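Local coordinates for protein DyP-type peroxidase (Pleurotus ostreatus PC15, PDB 6FSK) that is a heme b peroxidase of the dye-decolorizing (DyP) family that probably uses hydrogen peroxide to oxidise substrates, Mn(II) probably among them, at residues 23-28 with 133-138; 80-85 with 466-471; 288-293 with 308-313. The protein carries 1 engineered substitution. All coordinates share one frame; numbering follows the deposited sequence.

Interactions 1 and 2 are both buried and reach the same antiparallel sheet: interaction 1 pairs two of its strands, interaction 2 sets a helix start against a third. Interaction 3 stands apart, its centre about 39 Å from that of interaction 1. Strand 134-140 runs beside the strand that leads to Ser-80, the N-cap of helix 81-86, and the two contacts meet in a probable backbone hydrogen bond, Ser-80 N to His-133 O, 3.0 Å. The chemistry changes with place: backbone bonds and aromatic packing in interaction 1, two waters between helix start and strand in interaction 2, ring packing and a water-bridged carboxylate in the partly buried loops of interaction 3, near the heme.

Interaction 1: 23-28 with 133-138; sequences YFFFDV and HGVIFV
A classic beta bulge closes one end of the antiparallel pairing between 23-28 and 133-138: His-133 and Gly-134 both face Phe-26, and Phe-26 O accepts from His-133 N at 2.8 Å and from Gly-134 N at 3.2 Å. The His-133 side chain crosses that of Asp-27 at about a right angle, and His-133 ND1 accepts from Val-28 N at 3.0 Å, the donor 18° out of the ring plane, while Asp-27 OD1 sits over the centre of one ring face. An alanine in place of His-133 would probably leave Val-28 N without this acceptor and Asp-27 OD1 without the ring it packs on. Phe-26 has CG between its backbone N and carbonyl carbon (chi1 68°), and its ring lays one face on Gly-134 CA, 4.0 Å from the centroid, taking the space beside this residue without a side chain. On the other side of the sheet Val-135 CG2 lies over a face of Phe-25, 4.0 Å from its centroid. Tyr-23 and Phe-137 run side by side, planes at 27° but slid until the rings barely overlap, Tyr-23 CD2 3.4 Å from Phe-137 CB. The ladder joins neighbouring strands of the N-terminal ferredoxin-like half of the DyP fold.

Interaction 2: 80-85 with 466-471; sequences SHLGLQ and GGEYFF
Glu-468 reaches from strand 462-472 toward Ser-80 at the start of helix 81-86. From CB the chain turns to CG, anti to the backbone N (chi1 -176°), and Glu-468 CG packs 4.0 Å from Ser-80 CB while lying over one face of the Phe-470 ring, toward its rim. A bend at chi2 (52°) then places CD, and the two carboxylate oxygens take different work. Glu-468 OE2 accepts from Tyr-469 N at 2.8 Å through its anti lone pair, and also from Gln-102 N, a grip by two backbone N-H groups that holds the group's rotation. Glu-468 OE1 receives a weak bond from a water that in turn accepts from Leu-82 N, and Leu-82 CD1 lies 4.3 Å from Glu-468 OE1.

Ser-80 is the N-cap of the helix: Ser-80 OG accepts from Gly-83 N at 3.0 Å and donates to Ile-132 O, so the hydroxyl is held from the helix and from the loop before strand 134-140. The first-turn N-H of His-81 is met by a second water, which donates to Tyr-469 O at 2.8 Å. Through the weak water contact Glu-468 OE1 lies near the helix start, whose dipole may favour its negative charge. Phe-470 CD1 lies 3.6 Å from Ser-80 N, the ring approached obliquely, and beyond the strand Tyr-469 OH bonds to Asp-105 OD2.

Interaction 3: 288-293 with 308-313; sequences PIEITP and NKFDFG
Pro-288 packs obliquely against the Phe-310 ring in the compact part of this contact, Pro-288 CB 3.5 Å from Phe-310 CE1. The ring is met obliquely by two more residues of 288-293: Glu-290 CB lies 3.9 Å from Phe-310 CD2, and Ile-291 CD1 lies 4.2 Å from Phe-310 CD1. Arg-336, a heme-binding residue, makes a cation-pi contact with the same ring and also bonds to Phe-310 O, which places this packing beside the heme pocket. Glu-290 bends at chi2 (64°), and its carboxylate crosses the buried Phe-312 side chain, planes 80° apart, with Glu-290 OE1 in the plane of the ring at its edge, 3.8 Å from Phe-312 CD1. Glu-290 OE2 lies 3.5 Å from Phe-312 CA.

Toward solvent the contact thins. Ile-291 CD1 comes to 3.5 Å from Lys-309 O, but both residues are exposed and the lysine side chain leads away. Here too a water donates to Glu-290 OE2 at 2.9 Å and accepts from Asp-311 N. Asp-311 OD1 meanwhile closes an Asx turn onto Gly-313 N. The two loops therefore join through apolar packing and one water bridge, and the negative charge of Glu-290, whose OE2 is 5.7 Å from Asp-311 OD1, would probably be eased by the water, perhaps by Lys-323, whose side chain touches Glu-290, and more weakly by the Phe-312 ring edge.

Interaction 1: 23-28 with 133-138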
loop_
_atom_site.group_PDB
_atom_site.type_symbol
_atom_site.label_atom_id
_atom_site.label_comp_id
_atom_site.label_asym_id
_atom_site.label_seq_id
_atom_site.Cartn_x
_atom_site.Cartn_y
_atom_site.Cartn_z
ATOM N N TYR A 23 -10.668 4.034 10.035
ATOM C CA TYR A 23 -10.086 5.276 9.585
ATOM C C TYR A 23 -11.163 6.368 9.648
ATOM O O TYR A 23 -12.182 6.257 8.933
ATOM C CB TYR A 23 -9.460 5.205 8.214
ATOM C CG TYR A 23 -8.274 4.307 8.078
ATOM C CD1 TYR A 23 -8.424 2.962 7.828
ATOM C CD2 TYR A 23 -6.965 4.852 8.175
ATOM C CE1 TYR A 23 -7.319 2.113 7.686
ATOM C CE2 TYR A 23 -5.857 4.035 8.079
ATOM C CZ TYR A 23 -6.034 2.671 7.818
ATOM O OH TYR A 23 -4.857 1.885 7.691
ATOM N N PHE A 24 -10.954 7.342 10.531
ATOM C CA PHE A 24 -11.883 8.428 10.759
ATOM C C PHE A 24 -11.337 9.714 10.104
ATOM O O PHE A 24 -10.339 10.336 10.557
ATOM C CB PHE A 24 -12.098 8.611 12.258
ATOM C CG PHE A 24 -13.011 9.727 12.651
ATOM C CD1 PHE A 24 -14.394 9.455 12.653
ATOM C CD2 PHE A 24 -12.536 11.016 12.965
ATOM C CE1 PHE A 24 -15.294 10.485 13.034
ATOM C CE2 PHE A 24 -13.451 12.059 13.336
ATOM C CZ PHE A 24 -14.791 11.761 13.348
ATOM N N PHE A 25 -11.969 10.130 9.007
ATOM C CA PHE A 25 -11.526 11.276 8.219
ATOM C C PHE A 25 -12.284 12.543 8.648
ATOM O O PHE A 25 -13.500 12.517 8.769
ATOM C CB PHE A 25 -11.730 11.034 6.729
ATOM C CG PHE A 25 -11.006 9.821 6.218
ATOM C CD1 PHE A 25 -9.687 9.944 5.870
ATOM C CD2 PHE A 25 -11.614 8.606 6.046
ATOM C CE1 PHE A 25 -8.968 8.835 5.360
ATOM C CE2 PHE A 25 -10.887 7.494 5.573
ATOM C CZ PHE A 25 -9.575 7.620 5.262
ATOM N N PHE A 26 -11.544 13.606 8.952
ATOM C CA PHE A 26 -12.133 14.774 9.579
ATOM C C PHE A 26 -11.699 16.047 8.926
ATOM O O PHE A 26 -10.662 16.154 8.183
ATOM C CB PHE A 26 -11.811 14.774 11.073
ATOM C CG PHE A 26 -10.345 15.006 11.382
ATOM C CD1 PHE A 26 -9.836 16.258 11.562
ATOM C CD2 PHE A 26 -9.504 13.945 11.578
ATOM C CE1 PHE A 26 -8.510 16.435 11.875
ATOM C CE2 PHE A 26 -8.192 14.101 11.868
ATOM C CZ PHE A 26 -7.685 15.350 12.021
ATOM N N ASP A 27 -12.493 17.101 9.204
ATOM C CA ASP A 27 -12.147 18.494 8.933
ATOM C C ASP A 27 -12.049 19.196 10.294
ATOM O O ASP A 27 -12.679 18.809 11.271
ATOM C CB ASP A 27 -13.152 19.229 8.134
ATOM C CG ASP A 27 -13.239 18.793 6.752
ATOM O OD1 ASP A 27 -12.195 18.397 6.122
ATOM O OD2 ASP A 27 -14.406 18.823 6.208
ATOM N N VAL A 28 -11.092 20.132 10.361
ATOM C CA VAL A 28 -10.897 21.031 11.510
ATOM C C VAL A 28 -11.865 22.163 11.348
ATOM O O VAL A 28 -11.816 22.861 10.344
ATOM C CB VAL A 28 -9.450 21.586 11.559
ATOM C CG1 VAL A 28 -9.328 22.530 12.782
ATOM C CG2 VAL A 28 -8.462 20.426 11.752
ATOM N N HIS A 133 -9.030 17.138 6.065
ATOM C CA HIS A 133 -7.860 17.766 6.746
ATOM C C HIS A 133 -6.947 16.765 7.473
ATOM O O HIS A 133 -5.776 17.055 7.623
ATOM C CB HIS A 133 -8.370 18.805 7.737
ATOM C CG HIS A 133 -8.992 19.974 7.080
ATOM N ND1 HIS A 133 -9.817 20.847 7.770
ATOM C CD2 HIS A 133 -9.006 20.383 5.799
ATOM C CE1 HIS A 133 -10.237 21.776 6.936
ATOM N NE2 HIS A 133 -9.762 21.531 5.737
ATOM N N GLY A 134 -7.477 15.621 7.884
ATOM C CA GLY A 134 -6.721 14.606 8.553
ATOM C C GLY A 134 -7.465 13.330 8.702
ATOM O O GLY A 134 -8.657 13.244 8.350
ATOM N N VAL A 135 -6.780 12.340 9.230
ATOM C CA VAL A 135 -7.325 11.064 9.596
ATOM C C VAL A 135 -6.834 10.657 10.964
ATOM O O VAL A 135 -5.639 10.781 11.234
ATOM C CB VAL A 135 -7.031 9.989 8.505
ATOM C CG1 VAL A 135 -5.536 9.730 8.228
ATOM C CG2 VAL A 135 -7.727 8.669 8.773
ATOM N N ILE A 136 -7.718 10.209 11.785
ATOM C CA ILE A 136 -7.446 9.532 13.034
ATOM C C ILE A 136 -7.768 8.058 12.763
ATOM O O ILE A 136 -8.863 7.766 12.288
ATOM C CB ILE A 136 -8.275 10.074 14.227
ATOM C CG1 ILE A 136 -7.765 11.460 14.581
ATOM C CG2 ILE A 136 -8.183 9.133 15.413
ATOM C CD1 ILE A 136 -8.809 12.249 15.302
ATOM N N PHE A 137 -6.837 7.150 13.045
ATOM C CA PHE A 137 -7.112 5.757 12.823
ATOM C C PHE A 137 -6.784 4.877 14.012
ATOM O O PHE A 137 -5.856 5.172 14.753
ATOM C CB PHE A 137 -6.562 5.214 11.534
ATOM C CG PHE A 137 -5.070 5.416 11.374
ATOM C CD1 PHE A 137 -4.615 6.654 10.941
ATOM C CD2 PHE A 137 -4.164 4.313 11.470
ATOM C CE1 PHE A 137 -3.234 6.843 10.679
ATOM C CE2 PHE A 137 -2.804 4.520 11.196
ATOM C CZ PHE A 137 -2.372 5.747 10.807
ATOM N N VAL A 138 -7.636 3.897 14.206
ATOM C CA VAL A 138 -7.642 3.091 15.424
ATOM C C VAL A 138 -7.688 1.622 14.991
ATOM O O VAL A 138 -8.547 1.188 14.264
ATOM C CB VAL A 138 -8.844 3.478 16.321
ATOM C CG1 VAL A 138 -8.830 2.642 17.559
ATOM C CG2 VAL A 138 -8.811 4.930 16.707
#

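Interaction 2: 80-85 with 466-471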
loop_
_atom_site.group_PDB
_atom_site.type_symbol
_atom_site.label_atom_id
_atom_site.label_comp_id
_atom_site.label_asym_id
_atom_site.label_seq_id
_atom_site.Cartn_x
_atom_site.Cartn_y
_atom_site.Cartn_z
ATOM N N SER A 80 -3.450 16.059 6.073
ATOM C CA SER A 80 -3.252 16.386 4.691
ATOM C C SER A 80 -2.686 17.778 4.491
ATOM O O SER A 80 -2.629 18.566 5.409
ATOM C CB SER A 80 -4.600 16.316 3.937
ATOM O OG SER A 80 -5.428 17.431 4.376
ATOM N N HIS A 81 -2.344 18.102 3.248
ATOM C CA HIS A 81 -1.843 19.440 2.963
ATOM C C HIS A 81 -2.908 20.461 3.226
ATOM O O HIS A 81 -2.639 21.474 3.848
ATOM C CB HIS A 81 -1.367 19.522 1.562
ATOM C CG HIS A 81 -1.003 20.927 1.152
ATOM N ND1 HIS A 81 0.155 21.550 1.554
ATOM C CD2 HIS A 81 -1.683 21.819 0.422
ATOM C CE1 HIS A 81 0.203 22.771 1.038
ATOM N NE2 HIS A 81 -0.890 22.952 0.325
ATOM N N LEU A 82 -4.131 20.116 2.875
ATOM C CA LEU A 82 -5.230 21.036 3.194
ATOM C C LEU A 82 -5.342 21.232 4.684
ATOM O O LEU A 82 -5.708 22.328 5.192
ATOM C CB LEU A 82 -6.537 20.492 2.634
ATOM C CG LEU A 82 -6.604 20.483 1.109
ATOM C CD1 LEU A 82 -7.649 19.514 0.617
ATOM C CD2 LEU A 82 -6.834 21.869 0.530
ATOM N N GLY A 83 -5.176 20.206 5.462
ATOM C CA GLY A 83 -5.254 20.347 6.884
ATOM C C GLY A 83 -4.130 21.170 7.505
ATOM O O GLY A 83 -4.351 21.980 8.427
ATOM N N LEU A 84 -2.924 20.958 7.008
ATOM C CA LEU A 84 -1.800 21.812 7.392
ATOM C C LEU A 84 -2.101 23.257 7.118
ATOM O O LEU A 84 -1.918 24.098 8.018
ATOM C CB LEU A 84 -0.470 21.372 6.734
ATOM C CG LEU A 84 -0.011 19.938 7.176
ATOM C CD1 LEU A 84 1.295 19.723 6.393
ATOM C CD2 LEU A 84 0.147 19.745 8.631
ATOM N N GLN A 85 -2.561 23.543 5.915
ATOM C CA GLN A 85 -2.953 24.927 5.574
ATOM C C GLN A 85 -4.023 25.466 6.544
ATOM O O GLN A 85 -3.935 26.640 7.049
ATOM C CB GLN A 85 -3.461 24.990 4.180
ATOM C CG GLN A 85 -2.420 24.678 3.070
ATOM C CD GLN A 85 -1.563 25.865 2.626
ATOM O OE1 GLN A 85 -0.399 26.039 3.048
ATOM N NE2 GLN A 85 -2.134 26.682 1.756
ATOM N N GLY A 466 -11.706 6.437 -3.531
ATOM C CA GLY A 466 -11.379 7.497 -2.620
ATOM C C GLY A 466 -9.904 7.419 -2.265
ATOM O O GLY A 466 -9.255 6.392 -2.494
ATOM N N GLY A 467 -9.410 8.500 -1.697
ATOM C CA GLY A 467 -8.006 8.508 -1.294
ATOM C C GLY A 467 -7.581 9.858 -0.868
ATOM O O GLY A 467 -8.225 10.833 -1.163
ATOM N N GLU A 468 -6.521 9.932 -0.067
ATOM C CA GLU A 468 -5.831 11.206 0.180
ATOM C C GLU A 468 -4.404 10.900 0.654
ATOM O O GLU A 468 -4.074 9.747 1.005
ATOM C CB GLU A 468 -6.617 12.075 1.155
ATOM C CG GLU A 468 -6.098 13.486 1.471
ATOM C CD GLU A 468 -5.812 14.363 0.242
ATOM O OE1 GLU A 468 -6.519 15.405 0.092
ATOM O OE2 GLU A 468 -4.882 14.137 -0.585
ATOM N N TYR A 469 -3.546 11.904 0.511
ATOM C CA TYR A 469 -2.129 11.888 0.947
ATOM C C TYR A 469 -2.048 12.658 2.247
ATOM O O TYR A 469 -2.520 13.794 2.351
ATOM C CB TYR A 469 -1.277 12.585 -0.069
ATOM C CG TYR A 469 -1.299 12.005 -1.471
ATOM C CD1 TYR A 469 -1.126 10.619 -1.631
ATOM C CD2 TYR A 469 -1.375 12.805 -2.628
ATOM C CE1 TYR A 469 -1.062 10.030 -2.883
ATOM C CE2 TYR A 469 -1.295 12.218 -3.910
ATOM C CZ TYR A 469 -1.125 10.842 -4.037
ATOM O OH TYR A 469 -1.029 10.313 -5.260
ATOM N N PHE A 470 -1.431 12.054 3.228
ATOM C CA PHE A 470 -1.297 12.620 4.542
ATOM C C PHE A 470 0.173 12.553 5.006
ATOM O O PHE A 470 0.981 11.856 4.401
ATOM C CB PHE A 470 -2.124 11.861 5.588
ATOM C CG PHE A 470 -3.616 11.759 5.297
ATOM C CD1 PHE A 470 -4.512 12.684 5.713
ATOM C CD2 PHE A 470 -4.069 10.748 4.549
ATOM C CE1 PHE A 470 -5.858 12.543 5.447
ATOM C CE2 PHE A 470 -5.424 10.572 4.306
ATOM C CZ PHE A 470 -6.297 11.472 4.739
ATOM N N PHE A 471 0.478 13.342 6.022
ATOM C CA PHE A 471 1.775 13.319 6.711
ATOM C C PHE A 471 1.555 13.011 8.168
ATOM O O PHE A 471 0.774 13.728 8.824
ATOM C CB PHE A 471 2.520 14.636 6.457
ATOM C CG PHE A 471 3.912 14.641 7.020
ATOM C CD1 PHE A 471 4.917 14.015 6.281
ATOM C CD2 PHE A 471 4.229 15.261 8.191
ATOM C CE1 PHE A 471 6.248 13.967 6.754
ATOM C CE2 PHE A 471 5.584 15.265 8.624
ATOM C CZ PHE A 471 6.553 14.639 7.920
HETATM O O HOH W 1 -2.391 16.210 1.016
HETATM O O HOH W 2 -4.512 17.809 0.584
#

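Interaction 3: 288-293 with 308-313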
loop_
_atom_site.group_PDB
_atom_site.type_symbol
_atom_site.label_atom_id
_atom_site.label_comp_id
_atom_site.label_asym_id
_atom_site.label_seq_id
_atom_site.Cartn_x
_atom_site.Cartn_y
_atom_site.Cartn_z
ATOM N N PRO A 288 6.709 -17.581 -4.280
ATOM C CA PRO A 288 7.058 -16.779 -5.403
ATOM C C PRO A 288 7.258 -17.632 -6.611
ATOM O O PRO A 288 7.956 -18.659 -6.533
ATOM C CB PRO A 288 8.310 -16.076 -4.962
ATOM C CG PRO A 288 8.910 -17.009 -3.930
ATOM C CD PRO A 288 7.803 -17.657 -3.303
ATOM N N ILE A 289 6.692 -17.219 -7.749
ATOM C CA ILE A 289 6.841 -17.987 -8.971
ATOM C C ILE A 289 8.293 -17.948 -9.434
ATOM O O ILE A 289 8.738 -18.873 -10.157
ATOM C CB ILE A 289 5.879 -17.522 -10.099
ATOM C CG1 ILE A 289 6.258 -16.163 -10.559
ATOM C CG2 ILE A 289 4.432 -17.678 -9.638
ATOM C CD1 ILE A 289 5.283 -15.633 -11.597
ATOM N N GLU A 290 9.111 -16.934 -9.099
ATOM C CA GLU A 290 10.475 -16.905 -9.519
ATOM C C GLU A 290 11.249 -18.124 -8.981
ATOM O O GLU A 290 12.186 -18.581 -9.653
ATOM C CB GLU A 290 11.123 -15.600 -9.070
ATOM C CG GLU A 290 12.572 -15.360 -9.393
ATOM C CD GLU A 290 12.878 -15.271 -10.888
ATOM O OE1 GLU A 290 11.949 -15.136 -11.754
ATOM O OE2 GLU A 290 14.095 -15.280 -11.189
ATOM N N ILE A 291 10.878 -18.577 -7.790
ATOM C CA ILE A 291 11.506 -19.784 -7.164
ATOM C C ILE A 291 10.772 -21.017 -7.642
ATOM O O ILE A 291 11.450 -22.046 -8.006
ATOM C CB ILE A 291 11.541 -19.666 -5.640
ATOM C CG1 ILE A 291 12.343 -18.435 -5.237
ATOM C CG2 ILE A 291 12.083 -20.965 -4.988
ATOM C CD1 ILE A 291 12.477 -18.164 -3.750
ATOM N N THR A 292 9.442 -21.026 -7.655
ATOM C CA THR A 292 8.663 -22.190 -8.053
ATOM C C THR A 292 7.683 -21.859 -9.196
ATOM O O THR A 292 6.510 -21.572 -8.957
ATOM C CB THR A 292 8.011 -22.876 -6.838
ATOM O OG1 THR A 292 7.384 -24.097 -7.218
ATOM C CG2 THR A 292 7.023 -21.984 -6.104
ATOM N N PRO A 293 8.193 -21.868 -10.451
ATOM C CA PRO A 293 7.382 -21.316 -11.576
ATOM C C PRO A 293 6.317 -22.255 -12.144
ATOM O O PRO A 293 5.404 -21.762 -12.848
ATOM C CB PRO A 293 8.439 -20.996 -12.658
ATOM C CG PRO A 293 9.563 -21.927 -12.314
ATOM C CD PRO A 293 9.605 -21.985 -10.849
ATOM N N ASN A 308 11.100 -14.952 0.135
ATOM C CA ASN A 308 11.411 -13.664 -0.498
ATOM C C ASN A 308 12.822 -13.528 -1.024
ATOM O O ASN A 308 13.284 -12.473 -1.380
ATOM C CB ASN A 308 10.941 -12.548 0.457
ATOM C CG ASN A 308 10.661 -11.262 -0.287
ATOM O OD1 ASN A 308 10.117 -11.288 -1.370
ATOM N ND2 ASN A 308 10.985 -10.172 0.347
ATOM N N LYS A 309 13.553 -14.655 -1.047
ATOM C CA LYS A 309 14.967 -14.633 -1.465
ATOM C C LYS A 309 15.041 -14.922 -2.954
ATOM O O LYS A 309 15.252 -16.083 -3.421
ATOM C CB LYS A 309 15.677 -15.795 -0.705
ATOM C CG LYS A 309 17.093 -15.996 -1.144
ATOM C CD LYS A 309 17.903 -14.840 -0.748
ATOM C CE LYS A 309 19.208 -15.301 -0.082
ATOM N NZ LYS A 309 20.227 -14.338 -0.568
ATOM N N PHE A 310 14.824 -13.882 -3.738
ATOM C CA PHE A 310 14.919 -13.932 -5.217
ATOM C C PHE A 310 15.108 -12.504 -5.663
ATOM O O PHE A 310 14.785 -11.558 -4.900
ATOM C CB PHE A 310 13.695 -14.551 -5.883
ATOM C CG PHE A 310 12.385 -13.831 -5.572
ATOM C CD1 PHE A 310 11.673 -14.153 -4.461
ATOM C CD2 PHE A 310 11.914 -12.850 -6.420
ATOM C CE1 PHE A 310 10.489 -13.521 -4.168
ATOM C CE2 PHE A 310 10.751 -12.223 -6.160
ATOM C CZ PHE A 310 10.053 -12.546 -5.060
ATOM N N ASP A 311 15.721 -12.308 -6.824
ATOM C CA ASP A 311 15.983 -10.991 -7.320
ATOM C C ASP A 311 15.687 -10.825 -8.818
ATOM O O ASP A 311 15.933 -9.783 -9.366
ATOM C CB ASP A 311 17.402 -10.561 -6.992
ATOM C CG ASP A 311 18.454 -11.485 -7.609
ATOM O OD1 ASP A 311 18.177 -12.368 -8.415
ATOM O OD2 ASP A 311 19.636 -11.352 -7.247
ATOM N N PHE A 312 15.156 -11.878 -9.458
ATOM C CA PHE A 312 14.926 -11.934 -10.918
ATOM C C PHE A 312 16.191 -12.118 -11.793
ATOM O O PHE A 312 16.086 -12.176 -13.020
ATOM C CB PHE A 312 14.037 -10.804 -11.467
ATOM C CG PHE A 312 12.764 -10.570 -10.668
ATOM C CD1 PHE A 312 11.822 -11.526 -10.520
ATOM C CD2 PHE A 312 12.497 -9.327 -10.183
ATOM C CE1 PHE A 312 10.657 -11.327 -9.807
ATOM C CE2 PHE A 312 11.317 -9.075 -9.458
ATOM C CZ PHE A 312 10.419 -10.084 -9.303
ATOM N N GLY A 313 17.290 -12.340 -11.129
ATOM C CA GLY A 313 18.556 -12.641 -11.784
ATOM C C GLY A 313 18.861 -11.669 -12.876
ATOM O O GLY A 313 18.761 -10.463 -12.722
HETATM O O HOH W 3 15.770 -14.718 -8.876
#